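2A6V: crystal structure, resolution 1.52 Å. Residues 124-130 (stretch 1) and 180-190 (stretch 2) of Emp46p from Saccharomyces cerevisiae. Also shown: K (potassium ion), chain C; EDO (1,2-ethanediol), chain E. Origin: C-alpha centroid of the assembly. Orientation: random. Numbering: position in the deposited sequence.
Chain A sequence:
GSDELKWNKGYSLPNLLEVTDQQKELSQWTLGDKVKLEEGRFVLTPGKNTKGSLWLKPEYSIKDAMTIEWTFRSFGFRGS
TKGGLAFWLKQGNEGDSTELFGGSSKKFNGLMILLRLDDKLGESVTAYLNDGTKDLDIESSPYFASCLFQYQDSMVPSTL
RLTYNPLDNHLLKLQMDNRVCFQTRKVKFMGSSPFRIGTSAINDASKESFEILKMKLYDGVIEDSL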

# COMPACT_ATOMS: atom_id res chain seq x y z
N SER A 124 2.45 8.78 10.99
CA SER A 124 1.92 9.52 9.87
C SER A 124 1.74 8.71 8.60
O SER A 124 2.29 7.60 8.50
N VAL A 125 0.96 9.27 7.67
CA VAL A 125 0.92 8.90 6.27
C VAL A 125 1.74 9.94 5.53
O VAL A 125 1.48 11.14 5.65
N THR A 126 2.72 9.51 4.77
CA THR A 126 3.47 10.37 3.86
C THR A 126 3.45 9.81 2.47
O THR A 126 3.57 8.59 2.30
N ALA A 127 3.20 10.65 1.49
CA ALA A 127 3.03 10.24 0.10
C ALA A 127 4.18 10.77 -0.73
O ALA A 127 4.48 11.97 -0.71
N TYR A 128 4.83 9.87 -1.47
CA TYR A 128 6.01 10.20 -2.24
C TYR A 128 5.79 9.82 -3.69
O TYR A 128 5.22 8.77 -4.00
N LEU A 129 6.29 10.65 -4.59
CA LEU A 129 6.36 10.35 -6.00
C LEU A 129 7.81 10.20 -6.42
O LEU A 129 8.67 10.95 -5.97
N ASN A 130 8.09 9.22 -7.26
CA ASN A 130 9.40 9.09 -7.87
C ASN A 130 9.18 8.84 -9.36
O ASN A 130 8.23 8.18 -9.74
N VAL A 180 -10.36 12.71 5.30
CA VAL A 180 -9.39 13.08 4.28
C VAL A 180 -8.01 13.27 4.91
O VAL A 180 -7.84 13.97 5.91
N CYS A 181 -7.04 12.59 4.31
CA CYS A 181 -5.63 12.74 4.65
C CYS A 181 -5.02 13.80 3.72
O CYS A 181 -4.40 14.77 4.19
N PHE A 182 -5.21 13.64 2.42
CA PHE A 182 -4.81 14.64 1.45
C PHE A 182 -5.58 14.51 0.15
O PHE A 182 -6.20 13.48 -0.12
N GLN A 183 -5.56 15.58 -0.64
CA GLN A 183 -6.04 15.56 -2.02
C GLN A 183 -4.99 16.24 -2.88
O GLN A 183 -4.26 17.12 -2.40
N THR A 184 -4.88 15.81 -4.12
CA THR A 184 -3.82 16.29 -5.00
C THR A 184 -4.22 16.08 -6.45
O THR A 184 -5.06 15.23 -6.76
N ARG A 185 -3.59 16.84 -7.34
CA ARG A 185 -3.69 16.62 -8.78
C ARG A 185 -2.32 16.35 -9.40
O ARG A 185 -2.18 16.33 -10.62
N LYS A 186 -1.32 16.09 -8.56
CA LYS A 186 0.07 15.88 -8.99
C LYS A 186 0.35 14.49 -9.55
O LYS A 186 1.31 14.30 -10.31
N VAL A 187 -0.45 13.50 -9.14
CA VAL A 187 -0.27 12.13 -9.62
C VAL A 187 -1.13 11.96 -10.87
O VAL A 187 -2.36 11.93 -10.79
N LYS A 188 -0.49 11.86 -12.03
CA LYS A 188 -1.20 11.77 -13.30
C LYS A 188 -0.93 10.50 -14.10
O LYS A 188 -1.67 10.19 -15.02
N PHE A 189 0.13 9.76 -13.77
CA PHE A 189 0.52 8.65 -14.64
C PHE A 189 -0.52 7.53 -14.77
O PHE A 189 -0.54 6.83 -15.79
N MET A 190 -1.40 7.37 -13.78
CA MET A 190 -2.38 6.29 -13.83
C MET A 190 -3.49 6.53 -14.84
O MET A 190 -4.21 5.60 -15.19

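Which side chains of the 124-130 strand reach the second stretch? The alternation of an extended strand decides it: Val125, Ala127 and Leu129 point their CA-to-CB bonds toward it, whereas Thr126 points away and Ser124 sideways. No hydrogen bond links the two stretches, so the contact rests on apolar shape, burying 282 Å².

How do a small residue and a large one fit together in the middle? Ala127 is only a methyl bump, and its backbone stands back, with its CA 9.1 Å from the CA of Phe182. The Phe182 side chain, chi1 p, spans that gap, bringing its CZ to 3.7 Å from Ala127 CB in an oblique approach. Beside this pair, Val125 (t) meets Cys181 (t), with Val125 CB 3.7 Å from Cys181 SG; that sulfur is covalently bonded elsewhere in the structure.

What receives Leu129, the first strand's largest inward bump? Its m, t side chain enters a hollow formed by Lys186, Val187 and Phe189. Leu129 CD1 lies 4.0 Å from Lys186 O, and Leu129 CD2 4.0 Å from Val187 CG1 and 4.5 Å from Phe189 CE2, near the plane of that ring and at its edge; both methyls lie 4.1 Å from Val187 CG2. Val187 is t and Phe189 p. Lys186 starts toward the strand, but its extended chain leads its amine away.

Where do the polar groups go? They serve their own stretch and the surroundings. Lys186 N donates to Thr184 OG1 at 3.0 Å, and Lys188 NZ to Arg185 O at 2.9 Å, tying the loop to the strand end and to itself. Tyr128, out of reach of the second stretch, binds potassium through its OH at 2.9 Å from K, alongside two waters and atoms elsewhere in the structure. At the other stretch, 1,2-ethanediol donates from EDO O2 to Val180 O at 2.9 Å.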

# COMPACT_ATOMS: atom_id res chain seq x y z
CB SER A 124 2.84 10.71 9.55
OG SER A 124 4.13 10.25 9.17
CB VAL A 125 -0.54 8.90 5.72
CG1 VAL A 125 -0.57 8.53 4.26
CG2 VAL A 125 -1.42 7.96 6.50
CB THR A 126 4.92 10.61 4.35
OG1 THR A 126 5.54 9.37 4.74
CG2 THR A 126 4.93 11.52 5.58
CB ALA A 127 1.69 10.74 -0.43
CB TYR A 128 7.19 9.38 -1.72
CG TYR A 128 7.70 9.74 -0.36
CD1 TYR A 128 8.82 10.56 -0.23
CD2 TYR A 128 7.12 9.24 0.79
CE1 TYR A 128 9.32 10.89 1.01
CE2 TYR A 128 7.64 9.57 2.07
CZ TYR A 128 8.74 10.42 2.15
OH TYR A 128 9.26 10.77 3.38
CB LEU A 129 5.71 11.48 -6.79
CG LEU A 129 4.21 11.49 -6.90
CD1 LEU A 129 3.74 12.85 -7.45
CD2 LEU A 129 3.73 10.36 -7.78
CB ASN A 130 10.19 7.96 -7.20
CG ASN A 130 11.67 7.99 -7.54
OD1 ASN A 130 12.12 8.78 -8.38
ND2 ASN A 130 12.44 7.13 -6.89
CB VAL A 180 -9.82 14.33 3.46
CG1 VAL A 180 -8.77 14.69 2.45
CG2 VAL A 180 -11.14 14.03 2.72
CB CYS A 181 -4.93 11.38 4.52
SG CYS A 181 -3.15 11.39 4.82
CB PHE A 182 -3.30 14.59 1.18
CG PHE A 182 -2.84 13.33 0.50
CD1 PHE A 182 -2.88 13.21 -0.87
CD2 PHE A 182 -2.30 12.28 1.24
CE1 PHE A 182 -2.44 12.03 -1.50
CE2 PHE A 182 -1.87 11.13 0.63
CZ PHE A 182 -1.94 11.01 -0.73
CB GLN A 183 -7.39 16.26 -2.19
CG GLN A 183 -8.50 15.73 -1.31
CD GLN A 183 -9.88 16.28 -1.69
OE1 GLN A 183 -10.33 16.09 -2.82
NE2 GLN A 183 -10.54 16.93 -0.74
CB THR A 184 -2.50 15.53 -4.71
OG1 THR A 184 -1.45 16.02 -5.56
CG2 THR A 184 -2.62 14.04 -5.04
CB ARG A 185 -4.38 17.83 -9.42
CG ARG A 185 -5.87 17.82 -9.23
CD ARG A 185 -6.61 18.90 -9.98
NE ARG A 185 -8.04 18.60 -10.07
CZ ARG A 185 -8.97 19.06 -9.25
NH1 ARG A 185 -8.66 19.87 -8.24
NH2 ARG A 185 -10.24 18.73 -9.43
CB LYS A 186 1.02 16.11 -7.81
CG LYS A 186 1.06 17.53 -7.29
CD LYS A 186 2.26 17.75 -6.37
CE LYS A 186 2.46 19.24 -6.07
NZ LYS A 186 3.54 19.47 -5.07
CB VAL A 187 -0.66 11.09 -8.53
CG1 VAL A 187 -0.11 9.71 -8.88
CG2 VAL A 187 -0.17 11.51 -7.15
CB LYS A 188 -0.86 12.97 -14.18
CG LYS A 188 -1.36 14.29 -13.63
CD LYS A 188 -0.87 15.46 -14.46
CE LYS A 188 -0.53 16.66 -13.60
NZ LYS A 188 -1.75 17.45 -13.29
CB PHE A 189 1.90 8.09 -14.22
CG PHE A 189 1.89 7.32 -12.94
CD1 PHE A 189 1.63 5.96 -12.93
CD2 PHE A 189 2.18 7.95 -11.73
CE1 PHE A 189 1.64 5.25 -11.75
CE2 PHE A 189 2.18 7.24 -10.55
CZ PHE A 189 1.91 5.89 -10.57
CB MET A 190 -3.03 6.06 -12.46
CG MET A 190 -2.09 5.60 -11.39
SD MET A 190 -1.46 6.96 -10.45
CE MET A 190 -2.94 7.57 -9.56
K K C . 11.46 12.55 3.80
C1 EDO E . -6.96 11.33 8.63
O1 EDO E . -6.86 11.05 7.25
C2 EDO E . -5.98 12.43 9.02
O2 EDO E . -6.26 13.64 8.29
O HOH W 1 10.96 12.74 6.57
O HOH W 2 10.84 15.33 3.79